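Local coordinates for matrix protein VP40 (Lake Victoria marburgvirus, PDB 5B0V) that drives assembly and budding of Marburg virus particles, interacting with host proteins of the multivesicular body pathway, and exists as a dimer until it multimerises at the plasma membrane, at residues A96-S104 with P148-F159; I242-K253 with L297-V305. All coordinates share one frame; numbering follows the deposited sequence. Where two conformers were deposited one is given.

Interaction 1 (A96-S104 with P148-F159)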
loop_
_atom_site.group_PDB
_atom_site.type_symbol
_atom_site.label_atom_id
_atom_site.label_comp_id
_atom_site.label_asym_id
_atom_site.label_seq_id
_atom_site.Cartn_x
_atom_site.Cartn_y
_atom_site.Cartn_z
ATOM N N ALA A 96 19.797 -4.176 3.260
ATOM C CA ALA A 96 19.932 -3.065 4.195
ATOM C C ALA A 96 18.588 -2.682 4.802
ATOM O O ALA A 96 17.533 -2.799 4.155
ATOM C CB ALA A 96 20.519 -1.870 3.484
ATOM N N TRP A 97 18.653 -2.151 6.018
ATOM C CA TRP A 97 17.465 -1.819 6.808
ATOM C C TRP A 97 17.386 -0.340 7.109
ATOM O O TRP A 97 18.266 0.211 7.730
ATOM C CB TRP A 97 17.501 -2.623 8.099
ATOM C CG TRP A 97 17.258 -4.077 7.805
ATOM C CD1 TRP A 97 16.043 -4.708 7.784
ATOM C CD2 TRP A 97 18.232 -5.066 7.445
ATOM N NE1 TRP A 97 16.209 -6.034 7.458
ATOM C CE2 TRP A 97 17.541 -6.279 7.256
ATOM C CE3 TRP A 97 19.624 -5.052 7.289
ATOM C CZ2 TRP A 97 18.187 -7.470 6.914
ATOM C CZ3 TRP A 97 20.284 -6.258 6.943
ATOM C CH2 TRP A 97 19.553 -7.444 6.761
ATOM N N LEU A 98 16.295 0.279 6.687
ATOM C CA LEU A 98 16.169 1.725 6.648
ATOM C C LEU A 98 14.932 2.172 7.423
ATOM O O LEU A 98 13.818 2.178 6.898
ATOM C CB LEU A 98 16.068 2.161 5.183
ATOM C CG LEU A 98 17.240 1.658 4.322
ATOM C CD1 LEU A 98 16.949 1.765 2.837
ATOM C CD2 LEU A 98 18.504 2.412 4.638
ATOM N N PRO A 99 15.097 2.493 8.701
ATOM C CA PRO A 99 13.970 3.021 9.472
ATOM C C PRO A 99 13.471 4.321 8.882
ATOM O O PRO A 99 14.277 5.127 8.442
ATOM C CB PRO A 99 14.591 3.290 10.829
ATOM C CG PRO A 99 15.653 2.266 10.923
ATOM C CD PRO A 99 16.221 2.109 9.556
ATOM N N LEU A 100 12.166 4.523 8.857
ATOM C CA LEU A 100 11.592 5.791 8.398
ATOM C C LEU A 100 10.873 6.529 9.497
ATOM O O LEU A 100 10.526 7.675 9.306
ATOM C CB LEU A 100 10.552 5.554 7.311
ATOM C CG LEU A 100 10.961 4.680 6.125
ATOM C CD1 LEU A 100 9.732 4.500 5.253
ATOM C CD2 LEU A 100 12.092 5.308 5.333
ATOM N N GLY A 101 10.595 5.858 10.615
ATOM C CA GLY A 101 9.904 6.482 11.718
ATOM C C GLY A 101 8.883 5.623 12.418
ATOM O O GLY A 101 8.439 4.590 11.916
ATOM N N ILE A 102 8.482 6.102 13.583
ATOM C CA ILE A 102 7.376 5.533 14.319
ATOM C C ILE A 102 6.248 6.544 14.380
ATOM O O ILE A 102 6.478 7.675 14.725
ATOM C CB ILE A 102 7.831 5.194 15.725
ATOM C CG1 ILE A 102 8.922 4.133 15.635
ATOM C CG2 ILE A 102 6.647 4.742 16.563
ATOM C CD1 ILE A 102 9.459 3.725 16.967
HETATM N N MSE A 103 5.025 6.130 14.075
HETATM C CA MSE A 103 3.868 7.040 14.062
HETATM C C MSE A 103 2.665 6.415 14.708
HETATM O O MSE A 103 2.443 5.213 14.630
HETATM C CB MSE A 103 3.479 7.379 12.627
HETATM C CG MSE A 103 2.614 8.633 12.494
HETATM SE SE MSE A 103 2.059 8.771 10.610
HETATM C CE MSE A 103 0.818 7.256 10.749
ATOM N N SER A 104 1.889 7.244 15.385
ATOM C CA SER A 104 0.612 6.803 15.918
ATOM C C SER A 104 -0.511 7.285 14.990
ATOM O O SER A 104 -0.406 8.326 14.330
ATOM C CB SER A 104 0.421 7.333 17.335
ATOM O OG SER A 104 0.525 8.751 17.343
ATOM N N PRO A 148 4.334 13.460 9.532
ATOM C CA PRO A 148 5.254 13.020 10.586
ATOM C C PRO A 148 6.508 12.332 10.075
ATOM O O PRO A 148 7.578 12.629 10.555
ATOM C CB PRO A 148 4.426 12.034 11.412
ATOM C CG PRO A 148 3.038 12.456 11.195
ATOM C CD PRO A 148 2.942 13.139 9.855
ATOM N N LEU A 149 6.359 11.392 9.163
ATOM C CA LEU A 149 7.492 10.684 8.564
ATOM C C LEU A 149 8.223 11.534 7.535
ATOM O O LEU A 149 7.621 12.070 6.585
ATOM C CB LEU A 149 7.028 9.391 7.891
ATOM C CG LEU A 149 6.228 8.438 8.771
ATOM C CD1 LEU A 149 5.714 7.290 7.930
ATOM C CD2 LEU A 149 7.041 7.921 9.936
ATOM N N ARG A 150 9.536 11.623 7.711
ATOM C CA ARG A 150 10.331 12.484 6.847
ATOM C C ARG A 150 10.200 12.091 5.363
ATOM O O ARG A 150 10.072 12.963 4.506
ATOM C CB ARG A 150 11.807 12.479 7.271
ATOM C CG ARG A 150 12.606 13.522 6.524
ATOM C CD ARG A 150 14.099 13.446 6.780
ATOM N NE ARG A 150 14.823 14.054 5.660
ATOM C CZ ARG A 150 15.002 15.362 5.482
ATOM N NH1 ARG A 150 14.528 16.238 6.354
ATOM N NH2 ARG A 150 15.647 15.807 4.408
HETATM N N MSE A 151 10.225 10.793 5.071
HETATM C CA MSE A 151 10.161 10.330 3.688
HETATM C C MSE A 151 8.995 10.916 2.922
HETATM O O MSE A 151 9.162 11.346 1.792
HETATM C CB MSE A 151 10.108 8.812 3.675
HETATM C CG MSE A 151 10.088 8.203 2.286
HETATM SE SE MSE A 151 11.887 8.010 1.514
HETATM C CE MSE A 151 11.716 9.650 0.518
ATOM N N LEU A 152 7.804 10.961 3.522
ATOM C CA LEU A 152 6.629 11.498 2.830
ATOM C C LEU A 152 6.635 12.979 2.902
ATOM O O LEU A 152 6.305 13.630 1.925
ATOM C CB LEU A 152 5.342 11.008 3.447
ATOM C CG LEU A 152 5.113 9.497 3.428
ATOM C CD1 LEU A 152 3.839 9.141 4.170
ATOM C CD2 LEU A 152 5.031 9.007 2.011
ATOM N N ARG A 153 7.018 13.519 4.062
ATOM C CA ARG A 153 7.057 14.983 4.262
ATOM C C ARG A 153 8.007 15.708 3.312
ATOM O O ARG A 153 7.593 16.597 2.599
ATOM C CB ARG A 153 7.439 15.326 5.703
ATOM C CG ARG A 153 7.281 16.814 6.056
ATOM C CD ARG A 153 7.707 17.194 7.485
ATOM N NE ARG A 153 9.084 16.802 7.838
ATOM C CZ ARG A 153 9.423 15.839 8.701
ATOM N NH1 ARG A 153 8.506 15.139 9.358
ATOM N NH2 ARG A 153 10.702 15.565 8.914
ATOM N N GLU A 154 9.280 15.310 3.322
ATOM C CA GLU A 154 10.330 15.963 2.554
ATOM C C GLU A 154 10.631 15.246 1.253
ATOM O O GLU A 154 11.332 15.781 0.402
ATOM C CB GLU A 154 11.610 16.008 3.376
ATOM C CG GLU A 154 11.468 16.692 4.722
ATOM C CD GLU A 154 11.842 18.157 4.671
ATOM O OE1 GLU A 154 13.014 18.466 4.365
ATOM O OE2 GLU A 154 10.959 19.010 4.935
ATOM N N GLY A 155 10.155 14.020 1.094
ATOM C CA GLY A 155 10.382 13.306 -0.158
ATOM C C GLY A 155 11.717 12.605 -0.240
ATOM O O GLY A 155 12.116 12.171 -1.320
ATOM N N ASN A 156 12.374 12.447 0.914
ATOM C CA ASN A 156 13.659 11.750 1.011
ATOM C C ASN A 156 14.062 11.484 2.462
ATOM O O ASN A 156 13.546 12.089 3.388
ATOM C CB ASN A 156 14.750 12.555 0.335
ATOM C CG ASN A 156 15.271 13.653 1.223
ATOM O OD1 ASN A 156 16.311 13.503 1.864
ATOM N ND2 ASN A 156 14.542 14.749 1.291
ATOM N N GLN A 157 15.029 10.602 2.639
ATOM C CA GLN A 157 15.539 10.266 3.950
ATOM C C GLN A 157 17.010 9.827 3.830
ATOM O O GLN A 157 17.354 8.974 3.013
ATOM C CB GLN A 157 14.683 9.137 4.516
ATOM C CG GLN A 157 15.191 8.476 5.787
ATOM C CD GLN A 157 14.794 9.254 7.015
ATOM O OE1 GLN A 157 13.679 9.126 7.481
ATOM N NE2 GLN A 157 15.703 10.048 7.544
ATOM N N ALA A 158 17.869 10.410 4.658
ATOM C CA ALA A 158 19.299 10.107 4.645
ATOM C C ALA A 158 19.699 9.145 5.758
ATOM O O ALA A 158 19.061 9.091 6.811
ATOM C CB ALA A 158 20.086 11.386 4.756
ATOM N N PHE A 159 20.757 8.378 5.516
ATOM C CA PHE A 159 21.307 7.466 6.519
ATOM C C PHE A 159 22.801 7.594 6.446
ATOM O O PHE A 159 23.329 7.767 5.345
ATOM C CB PHE A 159 20.917 6.033 6.205
ATOM C CG PHE A 159 19.450 5.820 6.185
ATOM C CD1 PHE A 159 18.713 5.989 5.027
ATOM C CD2 PHE A 159 18.796 5.494 7.341
ATOM C CE1 PHE A 159 17.342 5.829 5.032
ATOM C CE2 PHE A 159 17.430 5.323 7.356
ATOM C CZ PHE A 159 16.702 5.491 6.203
HETATM O O HOH W 1 11.260 8.694 6.814
#

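Interaction 2 (I242-K253 with L297-V305)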
loop_
_atom_site.group_PDB
_atom_site.type_symbol
_atom_site.label_atom_id
_atom_site.label_comp_id
_atom_site.label_asym_id
_atom_site.label_seq_id
_atom_site.Cartn_x
_atom_site.Cartn_y
_atom_site.Cartn_z
ATOM N N ILE A 242 18.880 11.267 35.061
ATOM C CA ILE A 242 19.076 10.347 33.941
ATOM C C ILE A 242 20.541 9.925 33.763
ATOM O O ILE A 242 20.836 8.724 33.650
ATOM C CB ILE A 242 18.582 10.951 32.621
ATOM C CG1 ILE A 242 17.086 11.248 32.701
ATOM C CG2 ILE A 242 18.803 9.992 31.469
ATOM C CD1 ILE A 242 16.613 12.283 31.694
ATOM N N SER A 243 21.468 10.881 33.744
ATOM C CA SER A 243 22.869 10.499 33.533
ATOM C C SER A 243 23.312 9.558 34.643
ATOM O O SER A 243 24.107 8.649 34.409
ATOM C CB SER A 243 23.782 11.708 33.439
ATOM O OG SER A 243 23.625 12.515 34.576
ATOM N N GLY A 244 22.735 9.738 35.824
ATOM C CA GLY A 244 23.007 8.865 36.961
ATOM C C GLY A 244 22.766 7.375 36.764
ATOM O O GLY A 244 23.416 6.566 37.422
ATOM N N ILE A 245 21.842 7.009 35.866
ATOM C CA ILE A 245 21.562 5.609 35.566
ATOM C C ILE A 245 21.685 5.313 34.088
ATOM O O ILE A 245 21.273 4.248 33.616
ATOM C CB ILE A 245 20.153 5.195 36.028
ATOM C CG1 ILE A 245 19.063 6.149 35.524
ATOM C CG2 ILE A 245 20.079 5.150 37.538
ATOM C CD1 ILE A 245 18.738 6.037 34.052
ATOM N N LEU A 246 22.278 6.244 33.356
ATOM C CA LEU A 246 22.336 6.160 31.898
ATOM C C LEU A 246 22.998 4.897 31.407
ATOM O O LEU A 246 22.592 4.296 30.443
ATOM C CB LEU A 246 23.127 7.347 31.370
ATOM C CG LEU A 246 23.325 7.426 29.865
ATOM C CD1 LEU A 246 22.005 7.530 29.103
ATOM C CD2 LEU A 246 24.207 8.635 29.575
ATOM N N HIS A 247 24.047 4.513 32.098
ATOM C CA HIS A 247 24.916 3.412 31.729
ATOM C C HIS A 247 24.408 2.079 32.205
ATOM O O HIS A 247 24.982 1.050 31.884
ATOM C CB HIS A 247 26.263 3.630 32.438
ATOM C CG HIS A 247 26.151 3.642 33.944
ATOM N ND1 HIS A 247 25.702 4.740 34.651
ATOM C CD2 HIS A 247 26.394 2.676 34.866
ATOM C CE1 HIS A 247 25.689 4.454 35.942
ATOM N NE2 HIS A 247 26.102 3.209 36.098
ATOM N N GLN A 248 23.360 2.094 33.026
ATOM C CA GLN A 248 22.735 0.844 33.482
ATOM C C GLN A 248 21.553 0.436 32.603
ATOM O O GLN A 248 21.060 -0.682 32.706
ATOM C CB GLN A 248 22.244 0.957 34.910
ATOM C CG GLN A 248 23.325 1.222 35.925
ATOM C CD GLN A 248 22.758 2.024 37.078
ATOM O OE1 GLN A 248 23.279 3.104 37.423
ATOM N NE2 GLN A 248 21.640 1.538 37.647
ATOM N N LEU A 249 21.091 1.344 31.752
ATOM C CA LEU A 249 19.961 1.034 30.926
ATOM C C LEU A 249 20.348 -0.108 30.008
ATOM O O LEU A 249 21.453 -0.090 29.481
ATOM C CB LEU A 249 19.543 2.261 30.134
ATOM C CG LEU A 249 18.968 3.407 30.973
ATOM C CD1 LEU A 249 18.555 4.560 30.066
ATOM C CD2 LEU A 249 17.802 2.930 31.825
ATOM N N ARG A 250 19.452 -1.089 29.847
ATOM C CA ARG A 250 19.664 -2.227 28.935
ATOM C C ARG A 250 18.782 -2.175 27.693
ATOM O O ARG A 250 17.548 -2.209 27.780
ATOM C CB ARG A 250 19.390 -3.546 29.631
ATOM C CG ARG A 250 20.438 -3.868 30.660
ATOM C CD ARG A 250 20.096 -5.174 31.345
ATOM N NE ARG A 250 20.868 -5.293 32.574
ATOM C CZ ARG A 250 20.809 -6.333 33.398
ATOM N NH1 ARG A 250 20.029 -7.370 33.108
ATOM N NH2 ARG A 250 21.551 -6.352 34.507
ATOM N N VAL A 251 19.427 -2.135 26.539
ATOM C CA VAL A 251 18.727 -2.180 25.266
ATOM C C VAL A 251 18.507 -3.641 24.858
ATOM O O VAL A 251 19.435 -4.416 24.808
ATOM C CB VAL A 251 19.547 -1.463 24.194
ATOM C CG1 VAL A 251 18.860 -1.556 22.859
ATOM C CG2 VAL A 251 19.759 -0.011 24.582
ATOM N N GLU A 252 17.275 -4.043 24.640
ATOM C CA GLU A 252 17.054 -5.387 24.150
ATOM C C GLU A 252 16.341 -5.383 22.801
ATOM O O GLU A 252 15.544 -4.506 22.507
ATOM C CB GLU A 252 16.343 -6.248 25.198
ATOM C CG GLU A 252 14.839 -6.149 25.277
ATOM C CD GLU A 252 14.278 -7.403 25.993
ATOM O OE1 GLU A 252 14.911 -7.956 26.939
ATOM O OE2 GLU A 252 13.211 -7.886 25.609
ATOM N N LYS A 253 16.689 -6.333 21.957
ATOM C CA LYS A 253 16.061 -6.418 20.656
ATOM C C LYS A 253 14.672 -6.988 20.798
ATOM O O LYS A 253 14.475 -7.964 21.490
ATOM C CB LYS A 253 16.885 -7.319 19.732
ATOM C CG LYS A 253 16.469 -7.183 18.291
ATOM C CD LYS A 253 17.474 -7.783 17.318
ATOM C CE LYS A 253 16.978 -7.611 15.875
ATOM N NZ LYS A 253 15.601 -8.153 15.659
ATOM N N LEU A 297 24.339 -5.755 19.168
ATOM C CA LEU A 297 23.805 -5.388 20.490
ATOM C C LEU A 297 24.849 -4.669 21.298
ATOM O O LEU A 297 24.515 -3.839 22.135
ATOM C CB LEU A 297 23.316 -6.579 21.307
ATOM C CG LEU A 297 21.853 -7.051 21.142
ATOM C CD1 LEU A 297 20.884 -6.165 21.938
ATOM C CD2 LEU A 297 21.387 -7.253 19.675
ATOM N N ASN A 298 26.107 -5.035 21.083
ATOM C CA ASN A 298 27.186 -4.372 21.779
ATOM C C ASN A 298 27.411 -2.924 21.304
ATOM O O ASN A 298 28.250 -2.242 21.864
ATOM C CB ASN A 298 28.475 -5.217 21.718
ATOM C CG ASN A 298 29.199 -5.143 20.379
ATOM O OD1 ASN A 298 28.645 -4.805 19.336
ATOM N ND2 ASN A 298 30.459 -5.490 20.415
ATOM N N GLY A 299 26.641 -2.451 20.310
ATOM C CA GLY A 299 26.834 -1.099 19.735
ATOM C C GLY A 299 25.996 0.040 20.316
ATOM O O GLY A 299 25.881 1.097 19.708
ATOM N N PHE A 300 25.402 -0.174 21.487
ATOM C CA PHE A 300 24.571 0.817 22.150
ATOM C C PHE A 300 25.228 1.330 23.453
ATOM O O PHE A 300 24.554 1.606 24.457
ATOM C CB PHE A 300 23.235 0.177 22.485
ATOM C CG PHE A 300 22.423 -0.217 21.286
ATOM C CD1 PHE A 300 22.015 0.728 20.354
ATOM C CD2 PHE A 300 21.997 -1.524 21.119
ATOM C CE1 PHE A 300 21.234 0.378 19.258
ATOM C CE2 PHE A 300 21.206 -1.879 20.039
ATOM C CZ PHE A 300 20.830 -0.926 19.105
ATOM N N ASN A 301 26.543 1.446 23.462
ATOM C CA ASN A 301 27.240 1.769 24.711
ATOM C C ASN A 301 27.700 3.209 24.819
ATOM O O ASN A 301 27.951 3.685 25.915
ATOM C CB ASN A 301 28.408 0.812 24.903
ATOM C CG ASN A 301 27.940 -0.609 25.150
ATOM O OD1 ASN A 301 26.882 -0.822 25.747
ATOM N ND2 ASN A 301 28.722 -1.587 24.695
ATOM N N ASN A 302 27.823 3.869 23.669
ATOM C CA ASN A 302 28.198 5.263 23.588
ATOM C C ASN A 302 26.952 6.132 23.729
ATOM O O ASN A 302 26.386 6.649 22.744
ATOM C CB ASN A 302 28.906 5.542 22.271
ATOM C CG ASN A 302 29.307 7.004 22.104
ATOM O OD1 ASN A 302 29.269 7.822 23.046
ATOM N ND2 ASN A 302 29.697 7.345 20.886
ATOM N N ARG A 303 26.558 6.313 24.983
ATOM C CA ARG A 303 25.323 6.982 25.332
ATOM C C ARG A 303 25.611 8.374 25.835
ATOM O O ARG A 303 26.682 8.645 26.372
ATOM C CB ARG A 303 24.629 6.212 26.443
ATOM C CG ARG A 303 24.489 4.731 26.166
ATOM C CD ARG A 303 23.843 4.030 27.331
ATOM N NE ARG A 303 23.404 2.725 26.870
ATOM C CZ ARG A 303 23.185 1.685 27.654
ATOM N NH1 ARG A 303 23.314 1.770 28.963
ATOM N NH2 ARG A 303 22.781 0.551 27.119
ATOM N N GLN A 304 24.626 9.246 25.693
ATOM C CA GLN A 304 24.697 10.607 26.217
ATOM C C GLN A 304 23.280 11.107 26.495
ATOM O O GLN A 304 22.342 10.670 25.833
ATOM C CB GLN A 304 25.395 11.501 25.193
ATOM C CG GLN A 304 25.577 12.944 25.602
ATOM C CD GLN A 304 26.345 13.691 24.542
ATOM O OE1 GLN A 304 25.785 14.048 23.533
ATOM N NE2 GLN A 304 27.638 13.886 24.742
ATOM N N VAL A 305 23.139 12.018 27.461
ATOM C CA VAL A 305 21.855 12.675 27.742
ATOM C C VAL A 305 21.749 14.051 27.104
ATOM O O VAL A 305 22.629 14.901 27.274
ATOM C CB VAL A 305 21.634 12.903 29.235
ATOM C CG1 VAL A 305 20.250 13.475 29.473
ATOM C CG2 VAL A 305 21.806 11.609 29.990
#

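Interaction 1 (A96-S104 with P148-F159)
A single water joins Leu-100 to Gln-157 and the first turn of helix 150-154: it donates to Leu-100 O (2.8 Å) and to Gln-157 OE1, and accepts from Met-151 N (2.9 Å). The carbonyl, the amide oxygen and the helix N-H thus meet through one shared oxygen. The Gln-157 chain leaves with CG anti to N (chi1 170°) and bends at chi2, which brings its OE1 to the water. The rest is mainly apolar side chains, some of them against main-chain oxygens. Leu-98 CD2 sits almost centrally over one face of the Phe-159 ring, 3.6 Å from its centroid and 13° off the ring normal, a CH-pi contact. The rim of the same ring meets Pro-99 O, which lies in the ring plane 3.3 Å from Phe-159 CZ. Farther along, Leu-149, the N-cap residue of helix 150-154, lays its CD2 branch against the backbone, 3.7 Å from Gly-101 CA. Met-103, a selenomethionine bent at chi3, crosses Pro-148 with SE 3.9 Å from Pro-148 CG. Leu-100 and Gly-101 both face Phe-75 of strand 72-83, a classic beta bulge. Phe-159 also touches Val-137 of its own sheet, and Leu-98 touches Leu-77. The axes of strand segments 96-104 and 156-159 pass 8.6 Å apart at 126°, as in facing sheets of a beta sandwich, consistent with the N-terminal domain of filoviral VP40.

Interaction 2 (I242-K253 with L297-V305)
Leu-249 CB lies over one face of the Arg-303 guanidinium, 4.0 Å from Arg-303 NH1, while the carbonyl carbon of His-247 stands at its edge, in plane. The second flat group, the Phe-300 ring, takes Val-251 CG1 over one face, 4.0 Å from the centroid and 28° off the normal; the two side chains cross at about a right angle. Phe-261 meets this ring edge-to-face, and the ring of Phe-295 also meets it. The guanidinium is held by main-chain oxygens. Arg-303 NH1 donates to Leu-246 O at 3.0 Å, meeting a lone pair in the carbonyl plane, although that oxygen lies 31° out of the guanidinium plane. NH1 and NH2 of Arg-303 also share Leu-249 O in two weak bonds, the NH2 one 2.8 Å long, and Arg-303 NE reaches back weakly to Phe-300 O at 2.9 Å. The chain runs extended from CG to NE, carrying the guanidinium to the carbonyls of Leu-246 and Leu-249, where it probably helps hold the loop between them. Leu-246, with CG anti to its N, slides past Arg-303 in the opposite direction, its CG 3.9 Å from Arg-303 CB. Leu-246 CD2 goes on to Val-305 CG2 at 3.8 Å, a methyl that also meets Ile-242 CG2. At the other end Leu-297 CD1 lies 3.7 Å from Val-251 O. Segment 242-253 passes from the end of helix 237-243 to strand 251-253, outermost in its sheet within this chain, while 304-309, likewise outermost in another sheet, pairs with strand 205-210, whose Val-209 touches both Ile-242 and Leu-246.

Interaction 1 lies deeper: its centre is about 8 Å from the chain centre, against about 16 Å for interaction 2. Both are partly buried, but no touching residue of interaction 1 is exposed, against five in interaction 2. The first sets strands of two sheets face to face and adds a short helix; the second ties an irregular loop to the turn leading into strand 304-309. Their polar chemistry follows: a water mediates between 96-104 and 148-159, while an arginine bonds main-chain oxygens directly in interaction 2. The two share no strand, and their centres are 24 Å apart. Glu-293 touches Trp-97, on strand 91-104 but outside the contact, and forms a salt bridge with Lys-253.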